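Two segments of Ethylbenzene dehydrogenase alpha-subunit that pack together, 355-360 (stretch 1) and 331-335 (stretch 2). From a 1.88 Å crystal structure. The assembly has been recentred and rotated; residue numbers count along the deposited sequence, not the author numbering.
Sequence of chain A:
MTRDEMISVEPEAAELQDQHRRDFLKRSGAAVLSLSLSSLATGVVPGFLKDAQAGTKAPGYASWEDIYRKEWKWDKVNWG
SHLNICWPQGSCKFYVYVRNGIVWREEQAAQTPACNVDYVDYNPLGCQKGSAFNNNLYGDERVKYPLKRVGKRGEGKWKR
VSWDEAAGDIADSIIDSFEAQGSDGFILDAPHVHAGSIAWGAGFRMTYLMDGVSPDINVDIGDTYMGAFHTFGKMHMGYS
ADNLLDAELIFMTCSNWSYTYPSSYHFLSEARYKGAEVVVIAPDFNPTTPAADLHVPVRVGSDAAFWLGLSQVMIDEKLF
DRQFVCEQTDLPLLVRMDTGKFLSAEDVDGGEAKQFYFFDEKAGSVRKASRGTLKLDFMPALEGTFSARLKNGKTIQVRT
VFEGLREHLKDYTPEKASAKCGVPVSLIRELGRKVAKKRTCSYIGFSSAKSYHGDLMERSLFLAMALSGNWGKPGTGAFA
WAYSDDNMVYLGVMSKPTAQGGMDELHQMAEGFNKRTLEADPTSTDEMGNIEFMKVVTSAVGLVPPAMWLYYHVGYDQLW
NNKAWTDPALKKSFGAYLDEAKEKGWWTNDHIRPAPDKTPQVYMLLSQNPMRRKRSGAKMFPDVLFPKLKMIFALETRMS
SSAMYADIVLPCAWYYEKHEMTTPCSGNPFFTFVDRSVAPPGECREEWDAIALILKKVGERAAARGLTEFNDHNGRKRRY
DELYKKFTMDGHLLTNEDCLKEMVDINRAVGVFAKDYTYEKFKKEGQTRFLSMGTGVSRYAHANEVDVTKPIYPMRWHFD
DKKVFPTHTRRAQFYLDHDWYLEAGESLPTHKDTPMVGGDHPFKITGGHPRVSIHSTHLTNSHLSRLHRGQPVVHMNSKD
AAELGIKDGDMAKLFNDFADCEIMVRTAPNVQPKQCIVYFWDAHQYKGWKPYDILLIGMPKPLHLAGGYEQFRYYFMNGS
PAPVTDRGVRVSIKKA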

# COMPACT_ATOMS: atom_id res chain seq x y z
N GLN A 355 28.23 -30.12 -27.57
CA GLN A 355 29.40 -30.40 -26.76
C GLN A 355 30.38 -29.24 -26.96
O GLN A 355 30.84 -28.97 -28.07
CB GLN A 355 30.03 -31.73 -27.12
CG GLN A 355 31.36 -32.04 -26.40
CD GLN A 355 31.21 -32.15 -24.88
OE1 GLN A 355 30.62 -33.10 -24.38
NE2 GLN A 355 31.75 -31.19 -24.16
N PHE A 356 30.70 -28.57 -25.87
CA PHE A 356 31.52 -27.36 -25.96
C PHE A 356 32.87 -27.56 -25.29
O PHE A 356 33.15 -28.65 -24.75
CB PHE A 356 30.76 -26.17 -25.43
CG PHE A 356 29.45 -25.95 -26.09
CD1 PHE A 356 29.35 -25.85 -27.47
CD2 PHE A 356 28.30 -25.83 -25.35
CE1 PHE A 356 28.14 -25.65 -28.07
CE2 PHE A 356 27.09 -25.62 -25.96
CZ PHE A 356 27.01 -25.52 -27.31
N TYR A 357 33.72 -26.52 -25.36
CA TYR A 357 35.10 -26.65 -24.96
C TYR A 357 35.62 -25.58 -24.03
O TYR A 357 35.27 -24.40 -24.15
CB TYR A 357 36.00 -26.66 -26.18
CG TYR A 357 35.85 -27.90 -27.02
CD1 TYR A 357 36.67 -28.99 -26.82
CD2 TYR A 357 34.86 -27.98 -27.99
CE1 TYR A 357 36.53 -30.11 -27.54
CE2 TYR A 357 34.71 -29.10 -28.72
CZ TYR A 357 35.56 -30.17 -28.51
OH TYR A 357 35.45 -31.30 -29.26
N PHE A 358 36.45 -26.04 -23.09
CA PHE A 358 37.39 -25.20 -22.36
C PHE A 358 38.73 -25.22 -23.09
O PHE A 358 38.97 -26.05 -23.97
CB PHE A 358 37.66 -25.75 -20.97
CG PHE A 358 36.47 -25.83 -20.06
CD1 PHE A 358 35.66 -24.76 -19.84
CD2 PHE A 358 36.19 -27.00 -19.38
CE1 PHE A 358 34.59 -24.84 -18.96
CE2 PHE A 358 35.11 -27.09 -18.50
CZ PHE A 358 34.32 -26.00 -18.28
N PHE A 359 39.61 -24.31 -22.71
CA PHE A 359 40.99 -24.45 -23.09
C PHE A 359 41.77 -24.78 -21.83
O PHE A 359 41.60 -24.11 -20.81
CB PHE A 359 41.57 -23.22 -23.77
CG PHE A 359 42.86 -23.49 -24.48
CD1 PHE A 359 44.07 -23.38 -23.81
CD2 PHE A 359 42.86 -23.92 -25.79
CE1 PHE A 359 45.27 -23.66 -24.44
CE2 PHE A 359 44.06 -24.22 -26.44
CZ PHE A 359 45.27 -24.08 -25.75
N ASP A 360 42.62 -25.81 -21.93
CA ASP A 360 43.52 -26.19 -20.86
C ASP A 360 44.91 -25.71 -21.22
O ASP A 360 45.54 -26.26 -22.12
CB ASP A 360 43.53 -27.70 -20.65
CG ASP A 360 44.33 -28.12 -19.42
OD1 ASP A 360 45.05 -27.26 -18.86
OD2 ASP A 360 44.24 -29.29 -19.01
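Stretch 2 (331-335) LPLLV

At the apolar centre, Leu333 (chi1 m, chi2 t) directs its CA-to-CB bond sideways, yet its end comes nearer the aromatic residues: Leu333 CD2 lies 3.8 Å from Phe358 CE1 and 4.2 Å from Phe356 CB. The Phe358 CA-to-CB bond points away, but the m rotamer brings the ring back, so that CE1 also packs 3.5 Å from Pro332 CG. Leu334, whose CA-to-CB bond points toward stretch 1, packs CD1 3.9 Å from Tyr357 CB, while CD1 and CD2 are each 4.3 Å from Phe359 CB. Stretch 2, extended from Leu333 onward, crosses the strand of stretch 1 rather than running alongside it, and nears it at Leu333, whose CA is 5.1 Å from Phe358 CA. Leu331 and Val335 make no contact with stretch 1.

Farther out, a single direct hydrogen bond joins the backbones, from Leu334 N to Tyr357 O (2.9 Å, N-H...O angle 148°); the same carbonyl oxygen receives a CA-H...O contact from Leu333 CA at 3.3 Å. Two waters extend this polar edge where the main chains stand too far apart to bond directly. Water 1 donates to Pro332 O (2.7 Å) and accepts from Phe359 N (2.9 Å); water 2 lies 2.7 Å from Leu334 O and accepts from Tyr357 N (2.8 Å).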

# COMPACT_ATOMS: atom_id res chain seq x y z
N LEU A 331 31.67 -18.35 -19.21
CA LEU A 331 32.80 -17.45 -19.43
C LEU A 331 34.07 -18.16 -19.93
O LEU A 331 34.80 -17.60 -20.73
CB LEU A 331 33.09 -16.57 -18.19
CG LEU A 331 32.01 -15.59 -17.70
CD1 LEU A 331 32.69 -14.51 -16.85
CD2 LEU A 331 31.19 -14.98 -18.79
N PRO A 332 34.37 -19.38 -19.45
CA PRO A 332 35.52 -20.08 -20.06
C PRO A 332 35.24 -20.89 -21.33
O PRO A 332 36.15 -21.51 -21.84
CB PRO A 332 35.95 -21.04 -18.94
CG PRO A 332 34.69 -21.38 -18.29
CD PRO A 332 33.86 -20.12 -18.27
N LEU A 333 34.01 -20.91 -21.85
CA LEU A 333 33.74 -21.74 -23.02
C LEU A 333 34.25 -21.01 -24.25
O LEU A 333 34.18 -19.77 -24.32
CB LEU A 333 32.27 -22.08 -23.18
CG LEU A 333 31.69 -23.01 -22.10
CD1 LEU A 333 30.21 -23.24 -22.33
CD2 LEU A 333 32.41 -24.37 -22.04
N LEU A 334 34.74 -21.79 -25.20
CA LEU A 334 35.36 -21.25 -26.40
C LEU A 334 34.36 -20.95 -27.50
O LEU A 334 33.41 -21.71 -27.75
CB LEU A 334 36.39 -22.21 -26.91
CG LEU A 334 37.61 -22.47 -26.02
CD1 LEU A 334 38.43 -23.62 -26.69
CD2 LEU A 334 38.47 -21.21 -25.88
N VAL A 335 34.61 -19.82 -28.15
CA VAL A 335 33.79 -19.28 -29.19
C VAL A 335 34.70 -19.10 -30.39
O VAL A 335 35.86 -18.74 -30.26
CB VAL A 335 33.14 -17.94 -28.75
CG1 VAL A 335 32.30 -17.38 -29.86
CG2 VAL A 335 32.29 -18.16 -27.53
O HOH W 1 38.66 -22.15 -21.09
O HOH W 2 33.18 -24.28 -26.90